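Uncharacterized protein (Bombyx mori, PDB 5AZ0) probably catalyses the NAD(P)H-dependent reduction of aldehydes and ketones to alcohols, as an aldo-keto reductase of the silkworm. Local coordinates at residues Ile17-Gly23 against Ile272-Thr278. Residues are numbered along the deposited sequence; the frame is centred on the assembly and turned at random.
Sequences IPALGYG and IVSIPKT. With ACT (acetate ion), chain K.
Ile275 lies against the two glycines Gly21 and Gly23, its two branches each resting on one of them. CB forks into two arms. CG2, anti to the backbone N, reaches the CA of Gly23 at 3.5 Å, tighter than ordinary carbon packing. The other arm leaves through CG1 (chi1 -48°) and turns at chi2 to bring its end, CD1, to 3.8 Å from the CA of Gly21. Neither glycine has a side chain, and Ile275 packs directly on their CA atoms. With an alanine in place of Ile275, both arms beyond CB would go, which would probably open a gap beside the two glycines.

The backbones run parallel, Leu20 beside Ser274, and Ser274 is bonded through both N and O to the residues on either side of Leu20. Ser274 N donates to Ala19 O at 3.1 Å, Gly21 N to Ser274 O at 2.9 Å with a C=O...N angle of 160°, and Gly23 N to Pro276 O. Ala19 O also accepts from a water that bridges to Ile272 O, so two donors grip it. Apolar contacts flank these backbone bonds: Leu20 CD1 meets Pro276 CD at 3.8 Å, the side chains crossing at about a right angle, and Val273 CG2 approaches Ile17 CG2 at 4.2 Å.

This parallel pairing is consistent with closure of an eight-stranded TIM barrel: the chain leading into strand 22-23 bridges strand 273-274 at Leu20 and Ser274, and Gly23 bonds on to Pro276 past that strand. Phe9 of strand 8-10 touches Ile17, Ala19 and Val273; Ile275 reaches Val221 of strand 219-223 and His68 and Asp70 of strand 68-70, while helix 281-287 packs on Tyr22, Pro276 and Thr278.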
loop_
_atom_site.group_PDB
_atom_site.type_symbol
_atom_site.label_atom_id
_atom_site.label_comp_id
_atom_site.label_asym_id
_atom_site.label_seq_id
_atom_site.Cartn_x
_atom_site.Cartn_y
_atom_site.Cartn_z
ATOM N N ILE A 17 0.373 3.946 -13.024
ATOM C CA ILE A 17 0.529 3.029 -11.968
ATOM C C ILE A 17 -0.395 1.820 -12.200
ATOM O O ILE A 17 -1.565 2.008 -12.396
ATOM C CB ILE A 17 0.256 3.670 -10.624
ATOM C CG1 ILE A 17 0.646 2.674 -9.503
ATOM C CG2 ILE A 17 -1.185 4.144 -10.449
ATOM C CD1 ILE A 17 0.734 3.343 -8.127
ATOM N N PRO A 18 0.144 0.596 -12.185
ATOM C CA PRO A 18 -0.727 -0.578 -12.398
ATOM C C PRO A 18 -1.703 -0.725 -11.259
ATOM O O PRO A 18 -1.313 -0.588 -10.055
ATOM C CB PRO A 18 0.272 -1.771 -12.426
ATOM C CG PRO A 18 1.577 -1.165 -12.891
ATOM C CD PRO A 18 1.586 0.225 -12.245
ATOM N N ALA A 19 -2.936 -1.064 -11.629
ATOM C CA ALA A 19 -4.088 -1.098 -10.699
ATOM C C ALA A 19 -4.045 -2.158 -9.656
ATOM O O ALA A 19 -4.831 -2.142 -8.690
ATOM C CB ALA A 19 -5.327 -1.255 -11.466
ATOM N N LEU A 20 -3.108 -3.095 -9.814
ATOM C CA LEU A 20 -2.853 -4.103 -8.814
ATOM C C LEU A 20 -1.364 -4.170 -8.579
ATOM O O LEU A 20 -0.584 -4.010 -9.507
ATOM C CB LEU A 20 -3.369 -5.399 -9.338
ATOM C CG LEU A 20 -3.399 -6.640 -8.472
ATOM C CD1 LEU A 20 -4.577 -6.510 -7.538
ATOM C CD2 LEU A 20 -3.604 -7.841 -9.433
ATOM N N GLY A 21 -0.983 -4.297 -7.317
ATOM C CA GLY A 21 0.411 -4.404 -6.899
ATOM C C GLY A 21 0.648 -5.593 -5.972
ATOM O O GLY A 21 -0.270 -6.020 -5.249
ATOM N N TYR A 22 1.883 -6.113 -6.004
ATOM C CA TYR A 22 2.300 -7.241 -5.212
ATOM C C TYR A 22 2.818 -6.755 -3.859
ATOM O O TYR A 22 3.857 -6.122 -3.771
ATOM C CB TYR A 22 3.372 -8.083 -6.012
ATOM C CG TYR A 22 3.832 -9.334 -5.322
ATOM C CD1 TYR A 22 4.832 -9.302 -4.354
ATOM C CD2 TYR A 22 3.260 -10.558 -5.629
ATOM C CE1 TYR A 22 5.246 -10.477 -3.712
ATOM C CE2 TYR A 22 3.663 -11.723 -4.984
ATOM C CZ TYR A 22 4.658 -11.686 -4.068
ATOM O OH TYR A 22 4.959 -12.854 -3.425
ATOM N N GLY A 23 2.096 -7.055 -2.794
ATOM C CA GLY A 23 2.487 -6.690 -1.457
ATOM C C GLY A 23 3.647 -7.517 -0.879
ATOM O O GLY A 23 3.784 -8.700 -1.175
ATOM N N ILE A 272 -9.715 2.388 -7.329
ATOM C CA ILE A 272 -8.742 2.225 -6.277
ATOM C C ILE A 272 -7.764 1.095 -6.662
ATOM O O ILE A 272 -8.211 0.035 -7.091
ATOM C CB ILE A 272 -9.466 1.865 -4.958
ATOM C CG1 ILE A 272 -10.310 3.073 -4.546
ATOM C CG2 ILE A 272 -8.468 1.546 -3.877
ATOM C CD1 ILE A 272 -11.192 2.878 -3.306
ATOM N N VAL A 273 -6.445 1.368 -6.487
ATOM C CA VAL A 273 -5.368 0.441 -6.712
ATOM C C VAL A 273 -5.363 -0.461 -5.491
ATOM O O VAL A 273 -5.483 0.036 -4.408
ATOM C CB VAL A 273 -3.993 1.182 -6.830
ATOM C CG1 VAL A 273 -2.847 0.183 -6.885
ATOM C CG2 VAL A 273 -3.965 2.189 -8.006
ATOM N N SER A 274 -5.259 -1.783 -5.666
ATOM C CA SER A 274 -5.131 -2.748 -4.560
ATOM C C SER A 274 -3.735 -3.354 -4.466
ATOM O O SER A 274 -3.146 -3.691 -5.498
ATOM C CB SER A 274 -6.083 -3.900 -4.762
ATOM O OG SER A 274 -7.381 -3.423 -4.414
ATOM N N ILE A 275 -3.287 -3.560 -3.232
ATOM C CA ILE A 275 -2.049 -4.220 -2.871
ATOM C C ILE A 275 -2.355 -5.399 -1.940
ATOM O O ILE A 275 -2.036 -5.397 -0.742
ATOM C CB ILE A 275 -1.056 -3.332 -2.072
ATOM C CG1 ILE A 275 -0.842 -1.958 -2.681
ATOM C CG2 ILE A 275 0.303 -4.050 -1.935
ATOM C CD1 ILE A 275 -0.400 -1.922 -4.097
ATOM N N PRO A 276 -2.954 -6.447 -2.490
ATOM C CA PRO A 276 -3.026 -7.672 -1.701
ATOM C C PRO A 276 -1.646 -8.276 -1.396
ATOM O O PRO A 276 -0.721 -8.092 -2.176
ATOM C CB PRO A 276 -3.778 -8.615 -2.592
ATOM C CG PRO A 276 -3.429 -8.151 -3.966
ATOM C CD PRO A 276 -3.377 -6.646 -3.884
ATOM N N LYS A 277 -1.542 -8.929 -0.241
ATOM C CA LYS A 277 -0.367 -9.665 0.117
ATOM C C LYS A 277 -0.692 -11.155 0.158
ATOM O O LYS A 277 -1.604 -11.573 0.877
ATOM C CB LYS A 277 0.203 -9.229 1.451
ATOM C CG LYS A 277 1.572 -9.916 1.655
ATOM C CD LYS A 277 1.752 -10.465 3.038
ATOM C CE LYS A 277 1.013 -11.723 3.257
ATOM N NZ LYS A 277 0.629 -11.733 4.688
ATOM N N THR A 278 0.064 -11.947 -0.601
ATOM C CA THR A 278 -0.011 -13.421 -0.522
ATOM C C THR A 278 1.348 -13.998 -0.877
ATOM O O THR A 278 2.107 -13.370 -1.571
ATOM C CB THR A 278 -1.087 -13.965 -1.479
ATOM O OG1 THR A 278 -1.191 -15.388 -1.345
ATOM C CG2 THR A 278 -0.799 -13.596 -2.943
HETATM C C ACT K . -1.068 -16.281 1.674
HETATM O O ACT K . -2.252 -16.128 1.279
HETATM O OXT ACT K . -0.380 -17.134 1.132
HETATM C CH3 ACT K . -0.407 -15.443 2.740
HETATM O O HOH W 1 -7.689 -2.215 -8.519
HETATM O O HOH W 2 2.290 -10.551 -1.641
#